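PDB 2WDD: sulfur oxidation protein soxB, which hydrolyses the sulfur-sulfur bond of cysteine S-thiosulfonate in the Sox sulfur oxidation pathway, with a two-manganese centre. Local coordinates for residues 20-32 against 326-339. Sequence-based numbering, arbitrary orientation. Where two conformers were deposited one is given.
Sequences LYDLPPYGDATLL and NLRVRVLPVLAEHL
At one edge of a mixed beta-sheet in the metal-binding half of SoxB, the N-terminal segment 20-28 runs alongside the outermost strand 323-333, in the opposite direction, before entering strand 29-34, from which strand 311-320 separates it. Side chains, not strand pairing, join the two. Arg328 reaches out from the edge strand with CG anti to the backbone N (chi1 -176°) and a bend at chi3, and meets Pro24 O end-on: NH1 bonds to it at 2.9 Å and NH2 at 2.8 Å, with the oxygen close to the guanidinium plane. One face of that plane lies against Tyr26 CB, 3.6 Å from Arg328 CZ, and Leu23 CD2 lies over the opposite face. NH2 also forms a salt bridge with Asp316 of strand 311-320, which probably steadies the charge. A leucine here would probably leave the Pro24 carbonyl without both donors and Asp316 without its cationic mate. Farther back along the same side chain, Arg328 CB sits over the Tyr26 ring in a CH-pi contact, 4.1 Å from the centroid, while the phenol oxygen OH comes within 3.3 Å of Asn326 CB. Leu23 spreads its two methyls against Arg330, CD1 and CD2 of Leu23 each 3.9 Å from Arg330 CG. Helix 104-120 backs the other end of the contact, touching Tyr21 and Leu332. There Leu339 CD2 packs over one face of the Tyr21 ring, and at the ring's edge the hydroxyl OH donates to Pro333 O at 2.6 Å, tilted 26° from the carbonyl plane.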
loop_
_atom_site.group_PDB
_atom_site.type_symbol
_atom_site.label_atom_id
_atom_site.label_comp_id
_atom_site.label_asym_id
_atom_site.label_seq_id
_atom_site.Cartn_x
_atom_site.Cartn_y
_atom_site.Cartn_z
ATOM N N LEU A 20 -19.261 -6.975 11.970
ATOM C CA LEU A 20 -19.108 -8.419 12.132
ATOM C C LEU A 20 -19.283 -9.186 10.822
ATOM O O LEU A 20 -19.359 -8.589 9.746
ATOM C CB LEU A 20 -20.021 -8.954 13.240
ATOM C CG LEU A 20 -21.434 -9.417 12.891
ATOM C CD1 LEU A 20 -22.130 -9.935 14.148
ATOM C CD2 LEU A 20 -22.236 -8.292 12.251
ATOM N N TYR A 21 -19.344 -10.510 10.916
ATOM C CA TYR A 21 -19.400 -11.366 9.737
ATOM C C TYR A 21 -20.752 -11.950 9.321
ATOM O O TYR A 21 -20.920 -12.355 8.170
ATOM C CB TYR A 21 -18.368 -12.483 9.879
ATOM C CG TYR A 21 -17.039 -12.006 10.426
ATOM C CD1 TYR A 21 -16.295 -11.049 9.748
ATOM C CD2 TYR A 21 -16.530 -12.510 11.618
ATOM C CE1 TYR A 21 -15.086 -10.606 10.240
ATOM C CE2 TYR A 21 -15.319 -12.074 12.119
ATOM C CZ TYR A 21 -14.601 -11.120 11.420
ATOM O OH TYR A 21 -13.387 -10.688 11.897
ATOM N N ASP A 22 -21.706 -12.009 10.247
ATOM C CA ASP A 22 -23.023 -12.573 9.951
ATOM C C ASP A 22 -23.940 -11.558 9.279
ATOM O O ASP A 22 -24.787 -10.944 9.927
ATOM C CB ASP A 22 -23.678 -13.119 11.223
ATOM C CG ASP A 22 -24.941 -13.913 10.934
ATOM O OD1 ASP A 22 -25.042 -14.494 9.833
ATOM O OD2 ASP A 22 -25.831 -13.959 11.808
ATOM N N LEU A 23 -23.773 -11.397 7.969
ATOM C CA LEU A 23 -24.566 -10.451 7.193
ATOM C C LEU A 23 -25.709 -11.114 6.438
ATOM O O LEU A 23 -25.548 -12.183 5.860
ATOM C CB LEU A 23 -23.666 -9.732 6.181
ATOM C CG LEU A 23 -22.657 -8.706 6.695
ATOM C CD1 LEU A 23 -21.595 -8.466 5.625
ATOM C CD2 LEU A 23 -23.359 -7.403 7.044
ATOM N N PRO A 24 -26.869 -10.446 6.383
ATOM C CA PRO A 24 -28.005 -10.988 5.632
ATOM C C PRO A 24 -27.749 -10.828 4.139
ATOM O O PRO A 24 -26.875 -10.061 3.728
ATOM C CB PRO A 24 -29.172 -10.093 6.068
ATOM C CG PRO A 24 -28.543 -8.839 6.556
ATOM C CD PRO A 24 -27.229 -9.241 7.150
ATOM N N PRO A 25 -28.507 -11.552 3.302
ATOM C CA PRO A 25 -28.312 -11.448 1.851
ATOM C C PRO A 25 -28.661 -10.053 1.340
ATOM O O PRO A 25 -29.460 -9.343 1.946
ATOM C CB PRO A 25 -29.311 -12.470 1.285
ATOM C CG PRO A 25 -29.607 -13.399 2.420
ATOM C CD PRO A 25 -29.520 -12.560 3.658
ATOM N N TYR A 26 -28.054 -9.669 0.221
ATOM C CA TYR A 26 -28.333 -8.389 -0.412
ATOM C C TYR A 26 -27.872 -8.406 -1.861
ATOM O O TYR A 26 -26.712 -8.695 -2.144
ATOM C CB TYR A 26 -27.638 -7.232 0.317
ATOM C CG TYR A 26 -27.980 -5.866 -0.258
ATOM C CD1 TYR A 26 -28.969 -5.074 0.316
ATOM C CD2 TYR A 26 -27.346 -5.389 -1.401
ATOM C CE1 TYR A 26 -29.306 -3.841 -0.221
ATOM C CE2 TYR A 26 -27.673 -4.151 -1.944
ATOM C CZ TYR A 26 -28.647 -3.381 -1.347
ATOM O OH TYR A 26 -28.965 -2.145 -1.867
ATOM N N GLY A 27 -28.785 -8.091 -2.771
ATOM C CA GLY A 27 -28.473 -7.968 -4.180
ATOM C C GLY A 27 -28.294 -9.216 -5.022
ATOM O O GLY A 27 -28.629 -10.336 -4.615
ATOM N N ASP A 28 -27.761 -8.989 -6.219
ATOM C CA ASP A 28 -27.563 -10.017 -7.227
ATOM C C ASP A 28 -26.146 -10.567 -7.283
ATOM O O ASP A 28 -25.931 -11.688 -7.746
ATOM C CB ASP A 28 -27.901 -9.436 -8.597
ATOM C CG ASP A 28 -29.251 -8.743 -8.617
ATOM O OD1 ASP A 28 -30.268 -9.449 -8.461
ATOM O OD2 ASP A 28 -29.303 -7.504 -8.785
ATOM N N ALA A 29 -25.179 -9.757 -6.870
ATOM C CA ALA A 29 -23.784 -10.172 -6.945
ATOM C C ALA A 29 -23.021 -9.658 -5.744
ATOM O O ALA A 29 -23.330 -8.596 -5.202
ATOM C CB ALA A 29 -23.147 -9.640 -8.225
ATOM N N THR A 30 -22.006 -10.406 -5.347
ATOM C CA THR A 30 -21.177 -9.984 -4.237
ATOM C C THR A 30 -19.734 -10.006 -4.670
ATOM O O THR A 30 -19.260 -11.006 -5.203
ATOM C CB THR A 30 -21.361 -10.871 -3.014
ATOM O OG1 THR A 30 -22.715 -10.759 -2.553
ATOM C CG2 THR A 30 -20.399 -10.437 -1.893
ATOM N N LEU A 31 -19.031 -8.911 -4.399
ATOM C CA LEU A 31 -17.603 -8.828 -4.684
ATOM C C LEU A 31 -16.871 -8.892 -3.341
ATOM O O LEU A 31 -17.223 -8.183 -2.388
ATOM C CB LEU A 31 -17.261 -7.529 -5.422
ATOM C CG LEU A 31 -18.118 -7.170 -6.645
ATOM C CD1 LEU A 31 -17.646 -5.875 -7.264
ATOM C CD2 LEU A 31 -18.078 -8.307 -7.668
ATOM N N LEU A 32 -15.903 -9.797 -3.247
ATOM C CA LEU A 32 -15.076 -9.955 -2.052
ATOM C C LEU A 32 -13.724 -9.425 -2.504
ATOM O O LEU A 32 -13.044 -10.040 -3.331
ATOM C CB LEU A 32 -14.997 -11.415 -1.617
ATOM C CG LEU A 32 -16.397 -11.990 -1.318
ATOM C CD1 LEU A 32 -16.344 -13.491 -1.005
ATOM C CD2 LEU A 32 -17.082 -11.210 -0.181
ATOM N N ASN A 326 -28.143 -0.063 -6.543
ATOM C CA ASN A 326 -27.774 0.216 -5.171
ATOM C C ASN A 326 -26.693 -0.767 -4.739
ATOM O O ASN A 326 -26.430 -1.755 -5.422
ATOM C CB ASN A 326 -28.994 0.112 -4.252
ATOM C CG ASN A 326 -28.976 1.152 -3.143
ATOM O OD1 ASN A 326 -27.914 1.530 -2.651
ATOM N ND2 ASN A 326 -30.158 1.619 -2.740
ATOM N N LEU A 327 -26.062 -0.486 -3.608
ATOM C CA LEU A 327 -25.014 -1.369 -3.114
ATOM C C LEU A 327 -24.882 -1.310 -1.611
ATOM O O LEU A 327 -25.232 -0.313 -0.976
ATOM C CB LEU A 327 -23.665 -1.017 -3.753
ATOM C CG LEU A 327 -22.944 0.235 -3.235
ATOM C CD1 LEU A 327 -21.581 0.361 -3.944
ATOM C CD2 LEU A 327 -23.781 1.475 -3.447
ATOM N N ARG A 328 -24.346 -2.381 -1.048
ATOM C CA ARG A 328 -24.063 -2.441 0.369
ATOM C C ARG A 328 -22.567 -2.725 0.505
ATOM O O ARG A 328 -22.057 -3.668 -0.087
ATOM C CB ARG A 328 -24.868 -3.542 1.048
ATOM C CG ARG A 328 -24.675 -3.568 2.555
ATOM C CD ARG A 328 -25.426 -4.716 3.205
ATOM N NE ARG A 328 -24.894 -6.013 2.799
ATOM C CZ ARG A 328 -25.435 -7.183 3.126
ATOM N NH1 ARG A 328 -26.521 -7.229 3.891
ATOM N NH2 ARG A 328 -24.882 -8.307 2.698
ATOM N N VAL A 329 -21.873 -1.893 1.268
ATOM C CA VAL A 329 -20.437 -2.042 1.456
ATOM C C VAL A 329 -20.172 -2.323 2.921
ATOM O O VAL A 329 -20.679 -1.620 3.804
ATOM C CB VAL A 329 -19.705 -0.741 1.046
ATOM C CG1 VAL A 329 -18.225 -0.811 1.414
ATOM C CG2 VAL A 329 -19.906 -0.438 -0.441
ATOM N N ARG A 330 -19.372 -3.349 3.187
ATOM C CA ARG A 330 -18.987 -3.664 4.545
ATOM C C ARG A 330 -17.504 -3.969 4.586
ATOM O O ARG A 330 -17.027 -4.817 3.846
ATOM C CB ARG A 330 -19.767 -4.859 5.088
ATOM C CG ARG A 330 -21.247 -4.571 5.291
ATOM C CD ARG A 330 -21.469 -3.561 6.409
ATOM N NE ARG A 330 -22.894 -3.377 6.688
ATOM C CZ ARG A 330 -23.642 -2.442 6.114
ATOM N NH1 ARG A 330 -23.097 -1.605 5.243
ATOM N NH2 ARG A 330 -24.933 -2.340 6.412
ATOM N N VAL A 331 -16.793 -3.282 5.471
ATOM C CA VAL A 331 -15.380 -3.546 5.692
ATOM C C VAL A 331 -15.343 -4.636 6.752
ATOM O O VAL A 331 -15.739 -4.404 7.900
ATOM C CB VAL A 331 -14.661 -2.274 6.200
ATOM C CG1 VAL A 331 -13.235 -2.626 6.686
ATOM C CG2 VAL A 331 -14.625 -1.204 5.099
ATOM N N LEU A 332 -14.915 -5.835 6.368
ATOM C CA LEU A 332 -14.848 -6.956 7.311
ATOM C C LEU A 332 -13.439 -7.106 7.883
ATOM O O LEU A 332 -12.499 -7.450 7.170
ATOM C CB LEU A 332 -15.275 -8.254 6.635
ATOM C CG LEU A 332 -16.617 -8.198 5.910
ATOM C CD1 LEU A 332 -16.882 -9.518 5.196
ATOM C CD2 LEU A 332 -17.744 -7.872 6.897
ATOM N N PRO A 333 -13.273 -6.841 9.185
ATOM C CA PRO A 333 -11.925 -6.971 9.750
ATOM C C PRO A 333 -11.393 -8.408 9.712
ATOM O O PRO A 333 -12.093 -9.358 10.074
ATOM C CB PRO A 333 -12.098 -6.492 11.206
ATOM C CG PRO A 333 -13.416 -5.733 11.217
ATOM C CD PRO A 333 -14.264 -6.431 10.193
ATOM N N VAL A 334 -10.160 -8.571 9.239
ATOM C CA VAL A 334 -9.515 -9.887 9.238
ATOM C C VAL A 334 -8.789 -10.032 10.576
ATOM O O VAL A 334 -7.648 -9.577 10.739
ATOM C CB VAL A 334 -8.543 -10.046 8.050
ATOM C CG1 VAL A 334 -7.898 -11.429 8.080
ATOM C CG2 VAL A 334 -9.270 -9.849 6.741
ATOM N N LEU A 335 -9.480 -10.594 11.568
ATOM C CA LEU A 335 -8.903 -10.744 12.897
ATOM C C LEU A 335 -8.654 -12.216 13.170
ATOM O O LEU A 335 -9.590 -12.980 13.381
ATOM C CB LEU A 335 -9.831 -10.153 13.957
ATOM C CG LEU A 335 -10.045 -8.632 13.895
ATOM C CD1 LEU A 335 -11.256 -8.241 14.717
ATOM C CD2 LEU A 335 -8.808 -7.896 14.399
ATOM N N ALA A 336 -7.389 -12.613 13.114
ATOM C CA ALA A 336 -7.009 -14.010 13.300
ATOM C C ALA A 336 -7.519 -14.647 14.589
ATOM O O ALA A 336 -7.786 -15.851 14.622
ATOM C CB ALA A 336 -5.499 -14.182 13.182
ATOM N N GLU A 337 -7.644 -13.859 15.653
ATOM C CA GLU A 337 -8.151 -14.403 16.916
ATOM C C GLU A 337 -9.660 -14.618 16.887
ATOM O O GLU A 337 -10.221 -15.205 17.811
ATOM C CB GLU A 337 -7.809 -13.475 18.089
ATOM C CG GLU A 337 -6.340 -13.363 18.367
ATOM C CD GLU A 337 -6.041 -12.613 19.649
ATOM O OE1 GLU A 337 -6.986 -12.320 20.419
ATOM O OE2 GLU A 337 -4.854 -12.327 19.886
ATOM N N HIS A 338 -10.325 -14.141 15.841
ATOM C CA HIS A 338 -11.777 -14.201 15.787
ATOM C C HIS A 338 -12.358 -14.892 14.565
ATOM O O HIS A 338 -13.546 -14.761 14.258
ATOM C CB HIS A 338 -12.328 -12.791 15.969
ATOM C CG HIS A 338 -11.840 -12.142 17.224
ATOM N ND1 HIS A 338 -12.376 -12.438 18.460
ATOM C CD2 HIS A 338 -10.774 -11.340 17.460
ATOM C CE1 HIS A 338 -11.696 -11.803 19.397
ATOM N NE2 HIS A 338 -10.717 -11.128 18.817
ATOM N N LEU A 339 -11.505 -15.646 13.890
ATOM C CA LEU A 339 -11.889 -16.384 12.703
ATOM C C LEU A 339 -11.403 -17.816 12.817
ATOM O O LEU A 339 -10.405 -18.098 13.484
ATOM C CB LEU A 339 -11.259 -15.741 11.466
ATOM C CG LEU A 339 -11.874 -14.411 11.047
ATOM C CD1 LEU A 339 -10.948 -13.687 10.064
ATOM C CD2 LEU A 339 -13.254 -14.633 10.441
#